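Local coordinates for protein isoaspartyl dipeptidase (Fervidobacterium islandicum, PDB 7CDH) that probably hydrolyses isoaspartyl (beta-aspartyl) dipeptides as a zinc-dependent metallopeptidase of the amidohydrolase family, at residues L236-A249 with E270-S284. Residues are numbered along the deposited sequence; the frame is centred on the assembly and turned at random.
Sequences LEFAKRGGTIDLTA and EAYENGLLDNVTISS
D246, on strand 245-248, turns its carboxylate across to two hydroxyls of the neighbouring strand 280-283. OD1 accepts from T281 OG1 at 2.8 Å, on the anti side and 21° out of the carboxylate plane; S283 OG also points at OD2, although the modelled separation is too short to be reliable. With CG anti to the backbone N (chi1 -175°), the acid leans over the next strand, and it is further gripped by T223, which bonds OD2. T281 OG1 also meets the hydroxyl of Y221, and S283 OG accepts from a water at 2.6 Å that reaches T248 OG1 as well. An alanine in place of D246 would probably take away the carboxylate that T281 and T223 share, leaving T281 to Y221 alone and the S283 hydroxyl to its water.

Beneath these side chains the two strands pair in parallel. I245 O receives T281 N in its carbonyl plane, L247 N gives to T281 O at 3.0 Å, L247 O accepts from S283 N, and A249 N closes the series on S283 O at 2.8 Å. Where the strands begin, N279 serves both ways: its backbone O takes I245 N, and ND2 donates to G243 O (2.9 Å, 162° at the hydrogen), lying above the carbonyl plane. The opposite sheet face is apolar, with L247 CD1 3.6 Å from V280 CG1. The packing continues where L236 CD2, of helix 229-240, meets CD1 of L276, in the loop after helix 264-273, at 3.6 Å.

These are neighbouring strands of the TIM-barrel fold, each following its helix. T248 OG1 is bonded to H224, a zinc ligand, and is therefore a second-shell group. On the polar face, hydroxyls meet the oxygens of a buried carboxylate, which would probably favour the charged acid.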
loop_
_atom_site.group_PDB
_atom_site.type_symbol
_atom_site.label_atom_id
_atom_site.label_comp_id
_atom_site.label_asym_id
_atom_site.label_seq_id
_atom_site.Cartn_x
_atom_site.Cartn_y
_atom_site.Cartn_z
ATOM N N LEU A 236 -7.210 -30.849 31.971
ATOM C CA LEU A 236 -7.707 -30.779 33.376
ATOM C C LEU A 236 -6.751 -29.943 34.223
ATOM O O LEU A 236 -7.228 -29.226 35.106
ATOM C CB LEU A 236 -7.883 -32.175 33.965
ATOM C CG LEU A 236 -8.983 -33.010 33.328
ATOM C CD1 LEU A 236 -9.053 -34.375 33.981
ATOM C CD2 LEU A 236 -10.318 -32.294 33.393
ATOM N N GLU A 237 -5.461 -29.947 33.932
ATOM C CA GLU A 237 -4.551 -29.052 34.679
ATOM C C GLU A 237 -4.919 -27.603 34.340
ATOM O O GLU A 237 -4.912 -26.749 35.274
ATOM C CB GLU A 237 -3.084 -29.370 34.416
ATOM C CG GLU A 237 -2.166 -28.476 35.253
ATOM C CD GLU A 237 -2.502 -28.411 36.746
ATOM O OE1 GLU A 237 -2.482 -27.262 37.316
ATOM O OE2 GLU A 237 -2.815 -29.514 37.327
ATOM N N PHE A 238 -5.297 -27.345 33.081
ATOM C CA PHE A 238 -5.685 -25.997 32.590
ATOM C C PHE A 238 -7.006 -25.585 33.254
ATOM O O PHE A 238 -7.106 -24.409 33.692
ATOM C CB PHE A 238 -5.724 -25.996 31.054
ATOM C CG PHE A 238 -6.034 -24.672 30.415
ATOM C CD1 PHE A 238 -5.084 -23.677 30.373
ATOM C CD2 PHE A 238 -7.276 -24.427 29.865
ATOM C CE1 PHE A 238 -5.368 -22.458 29.789
ATOM C CE2 PHE A 238 -7.565 -23.200 29.284
ATOM C CZ PHE A 238 -6.596 -22.227 29.220
ATOM N N ALA A 239 -7.997 -26.483 33.316
ATOM C CA ALA A 239 -9.281 -26.266 34.048
ATOM C C ALA A 239 -9.013 -25.935 35.515
ATOM O O ALA A 239 -9.689 -25.002 36.023
ATOM C CB ALA A 239 -10.202 -27.461 33.987
ATOM N N LYS A 240 -8.083 -26.660 36.160
ATOM C CA LYS A 240 -7.823 -26.475 37.612
ATOM C C LYS A 240 -7.336 -25.051 37.815
ATOM O O LYS A 240 -7.634 -24.498 38.860
ATOM C CB LYS A 240 -6.823 -27.461 38.211
ATOM C CG LYS A 240 -7.425 -28.806 38.594
ATOM C CD LYS A 240 -6.379 -29.872 38.792
ATOM C CE LYS A 240 -6.942 -31.263 38.660
ATOM N NZ LYS A 240 -5.867 -32.218 38.302
ATOM N N ARG A 241 -6.714 -24.433 36.817
ATOM C CA ARG A 241 -6.277 -23.026 36.987
ATOM C C ARG A 241 -7.349 -22.028 36.570
ATOM O O ARG A 241 -7.045 -20.841 36.635
ATOM C CB ARG A 241 -4.986 -22.784 36.221
ATOM C CG ARG A 241 -3.953 -23.850 36.505
ATOM C CD ARG A 241 -2.593 -23.272 36.335
ATOM N NE ARG A 241 -1.607 -24.332 36.223
ATOM C CZ ARG A 241 -0.343 -24.121 35.894
ATOM N NH1 ARG A 241 0.065 -22.886 35.619
ATOM N NH2 ARG A 241 0.496 -25.140 35.806
ATOM N N GLY A 242 -8.553 -22.458 36.191
ATOM C CA GLY A 242 -9.680 -21.542 35.886
ATOM C C GLY A 242 -10.066 -21.563 34.406
ATOM O O GLY A 242 -11.008 -20.866 34.028
ATOM N N GLY A 243 -9.387 -22.366 33.592
ATOM C CA GLY A 243 -9.616 -22.409 32.142
ATOM C C GLY A 243 -10.847 -23.190 31.759
ATOM O O GLY A 243 -11.264 -24.000 32.559
ATOM N N THR A 244 -11.414 -22.910 30.576
ATOM C CA THR A 244 -12.413 -23.768 29.894
ATOM C C THR A 244 -11.750 -24.408 28.679
ATOM O O THR A 244 -10.964 -23.737 28.048
ATOM C CB THR A 244 -13.689 -23.014 29.537
ATOM O OG1 THR A 244 -14.080 -22.395 30.759
ATOM C CG2 THR A 244 -14.784 -23.916 29.014
ATOM N N ILE A 245 -12.002 -25.694 28.468
ATOM C CA ILE A 245 -11.508 -26.503 27.331
ATOM C C ILE A 245 -12.739 -26.970 26.550
ATOM O O ILE A 245 -13.807 -27.040 27.154
ATOM C CB ILE A 245 -10.618 -27.662 27.826
ATOM C CG1 ILE A 245 -11.404 -28.726 28.600
ATOM C CG2 ILE A 245 -9.488 -27.099 28.663
ATOM C CD1 ILE A 245 -10.584 -29.911 29.061
ATOM N N ASP A 246 -12.561 -27.243 25.250
ATOM C CA ASP A 246 -13.597 -27.740 24.314
ATOM C C ASP A 246 -13.159 -29.114 23.842
ATOM O O ASP A 246 -11.979 -29.315 23.598
ATOM C CB ASP A 246 -13.835 -26.799 23.131
ATOM C CG ASP A 246 -14.986 -27.246 22.231
ATOM O OD1 ASP A 246 -16.091 -27.440 22.753
ATOM O OD2 ASP A 246 -14.773 -27.413 21.013
ATOM N N LEU A 247 -14.098 -30.037 23.803
ATOM C CA LEU A 247 -13.904 -31.441 23.386
ATOM C C LEU A 247 -14.742 -31.628 22.124
ATOM O O LEU A 247 -15.902 -31.134 22.067
ATOM C CB LEU A 247 -14.402 -32.374 24.500
ATOM C CG LEU A 247 -13.920 -32.072 25.918
ATOM C CD1 LEU A 247 -14.565 -33.019 26.935
ATOM C CD2 LEU A 247 -12.405 -32.154 26.012
ATOM N N THR A 248 -14.202 -32.298 21.130
ATOM C CA THR A 248 -14.979 -32.513 19.894
ATOM C C THR A 248 -16.007 -33.594 20.214
ATOM O O THR A 248 -15.615 -34.717 20.592
ATOM C CB THR A 248 -14.075 -32.833 18.703
ATOM O OG1 THR A 248 -13.111 -31.782 18.614
ATOM C CG2 THR A 248 -14.880 -32.943 17.436
ATOM N N ALA A 249 -17.273 -33.248 20.081
ATOM C CA ALA A 249 -18.404 -34.181 20.223
ATOM C C ALA A 249 -18.124 -35.483 19.465
ATOM O O ALA A 249 -17.498 -35.460 18.394
ATOM C CB ALA A 249 -19.666 -33.528 19.724
ATOM N N GLU A 270 -14.670 -38.317 33.414
ATOM C CA GLU A 270 -13.508 -37.961 34.252
ATOM C C GLU A 270 -13.690 -36.537 34.771
ATOM O O GLU A 270 -13.389 -36.321 35.949
ATOM C CB GLU A 270 -12.213 -38.104 33.482
ATOM C CG GLU A 270 -10.986 -37.804 34.330
ATOM C CD GLU A 270 -9.658 -38.222 33.706
ATOM O OE1 GLU A 270 -9.693 -39.000 32.723
ATOM O OE2 GLU A 270 -8.590 -37.785 34.217
ATOM N N ALA A 271 -14.163 -35.589 33.953
ATOM C CA ALA A 271 -14.209 -34.176 34.385
ATOM C C ALA A 271 -15.227 -34.043 35.526
ATOM O O ALA A 271 -14.940 -33.272 36.477
ATOM C CB ALA A 271 -14.491 -33.245 33.225
ATOM N N TYR A 272 -16.351 -34.764 35.437
ATOM C CA TYR A 272 -17.442 -34.809 36.458
ATOM C C TYR A 272 -16.941 -35.359 37.811
ATOM O O TYR A 272 -17.113 -34.680 38.849
ATOM C CB TYR A 272 -18.594 -35.679 35.954
ATOM C CG TYR A 272 -19.838 -35.703 36.807
ATOM C CD1 TYR A 272 -20.542 -34.547 37.120
ATOM C CD2 TYR A 272 -20.367 -36.913 37.234
ATOM C CE1 TYR A 272 -21.716 -34.588 37.864
ATOM C CE2 TYR A 272 -21.532 -36.973 37.980
ATOM C CZ TYR A 272 -22.207 -35.811 38.294
ATOM O OH TYR A 272 -23.352 -35.924 39.017
ATOM N N GLU A 273 -16.352 -36.558 37.803
ATOM C CA GLU A 273 -15.798 -37.240 39.008
ATOM C C GLU A 273 -14.799 -36.325 39.726
ATOM O O GLU A 273 -14.709 -36.442 40.985
ATOM C CB GLU A 273 -15.102 -38.547 38.642
ATOM C CG GLU A 273 -16.067 -39.670 38.338
ATOM C CD GLU A 273 -15.398 -40.849 37.645
ATOM O OE1 GLU A 273 -14.145 -40.982 37.775
ATOM O OE2 GLU A 273 -16.120 -41.617 36.961
ATOM N N ASN A 274 -14.114 -35.441 38.981
ATOM C CA ASN A 274 -13.072 -34.539 39.531
ATOM C C ASN A 274 -13.600 -33.110 39.718
ATOM O O ASN A 274 -12.790 -32.241 39.989
ATOM C CB ASN A 274 -11.811 -34.694 38.700
ATOM C CG ASN A 274 -11.350 -36.130 38.822
ATOM O OD1 ASN A 274 -10.831 -36.522 39.867
ATOM N ND2 ASN A 274 -11.621 -36.949 37.821
ATOM N N GLY A 275 -14.911 -32.885 39.665
ATOM C CA GLY A 275 -15.512 -31.557 39.886
ATOM C C GLY A 275 -15.046 -30.477 38.905
ATOM O O GLY A 275 -14.976 -29.304 39.337
ATOM N N LEU A 276 -14.820 -30.823 37.628
ATOM C CA LEU A 276 -14.373 -29.876 36.589
ATOM C C LEU A 276 -15.330 -29.842 35.391
ATOM O O LEU A 276 -15.002 -29.201 34.390
ATOM C CB LEU A 276 -12.977 -30.311 36.155
ATOM C CG LEU A 276 -11.903 -30.245 37.230
ATOM C CD1 LEU A 276 -10.609 -30.824 36.698
ATOM C CD2 LEU A 276 -11.679 -28.831 37.724
ATOM N N LEU A 277 -16.509 -30.422 35.493
ATOM C CA LEU A 277 -17.494 -30.335 34.398
ATOM C C LEU A 277 -17.889 -28.871 34.143
ATOM O O LEU A 277 -18.408 -28.596 33.055
ATOM C CB LEU A 277 -18.714 -31.186 34.728
ATOM C CG LEU A 277 -19.604 -31.495 33.526
ATOM C CD1 LEU A 277 -18.960 -32.519 32.631
ATOM C CD2 LEU A 277 -20.974 -31.974 33.954
ATOM N N ASP A 278 -17.635 -27.943 35.051
ATOM C CA ASP A 278 -17.964 -26.507 34.812
ATOM C C ASP A 278 -16.975 -25.927 33.784
ATOM O O ASP A 278 -17.261 -24.874 33.206
ATOM C CB ASP A 278 -18.034 -25.715 36.121
ATOM C CG ASP A 278 -19.305 -25.956 36.948
ATOM O OD1 ASP A 278 -20.255 -26.578 36.420
ATOM O OD2 ASP A 278 -19.347 -25.528 38.135
ATOM N N ASN A 279 -15.882 -26.630 33.501
ATOM C CA ASN A 279 -14.766 -26.071 32.717
ATOM C C ASN A 279 -14.745 -26.759 31.356
ATOM O O ASN A 279 -13.734 -26.728 30.705
ATOM C CB ASN A 279 -13.461 -26.208 33.511
ATOM C CG ASN A 279 -13.547 -25.479 34.835
ATOM O OD1 ASN A 279 -14.265 -25.917 35.735
ATOM N ND2 ASN A 279 -12.868 -24.347 34.938
ATOM N N VAL A 280 -15.839 -27.372 30.938
ATOM C CA VAL A 280 -15.811 -28.270 29.760
ATOM C C VAL A 280 -16.933 -27.864 28.833
ATOM O O VAL A 280 -18.021 -27.610 29.337
ATOM C CB VAL A 280 -15.925 -29.737 30.184
ATOM C CG1 VAL A 280 -16.300 -30.606 28.994
ATOM C CG2 VAL A 280 -14.619 -30.193 30.789
ATOM N N THR A 281 -16.627 -27.700 27.544
ATOM C CA THR A 281 -17.662 -27.530 26.495
ATOM C C THR A 281 -17.475 -28.683 25.521
ATOM O O THR A 281 -16.419 -29.289 25.546
ATOM C CB THR A 281 -17.627 -26.141 25.834
ATOM O OG1 THR A 281 -16.404 -26.064 25.114
ATOM C CG2 THR A 281 -17.722 -24.986 26.807
ATOM N N ILE A 282 -18.494 -28.981 24.741
ATOM C CA ILE A 282 -18.341 -29.786 23.506
ATOM C C ILE A 282 -18.784 -28.974 22.276
ATOM O O ILE A 282 -19.606 -28.004 22.394
ATOM C CB ILE A 282 -19.108 -31.111 23.641
ATOM C CG1 ILE A 282 -20.609 -30.890 23.815
ATOM C CG2 ILE A 282 -18.502 -31.940 24.764
ATOM C CD1 ILE A 282 -21.430 -32.141 23.588
ATOM N N SER A 283 -18.272 -29.388 21.116
ATOM C CA SER A 283 -18.590 -28.774 19.802
ATOM C C SER A 283 -18.603 -29.847 18.705
ATOM O O SER A 283 -17.850 -30.844 18.808
ATOM C CB SER A 283 -17.608 -27.667 19.512
ATOM O OG SER A 283 -16.298 -28.183 19.307
ATOM N N SER A 284 -19.418 -29.660 17.674
ATOM C CA SER A 284 -19.549 -30.649 16.569
ATOM C C SER A 284 -18.301 -30.621 15.716
ATOM O O SER A 284 -17.894 -31.708 15.212
ATOM C CB SER A 284 -20.733 -30.382 15.720
ATOM O OG SER A 284 -20.770 -29.017 15.328
HETATM O O HOH W 1 -14.311 -29.493 18.196
#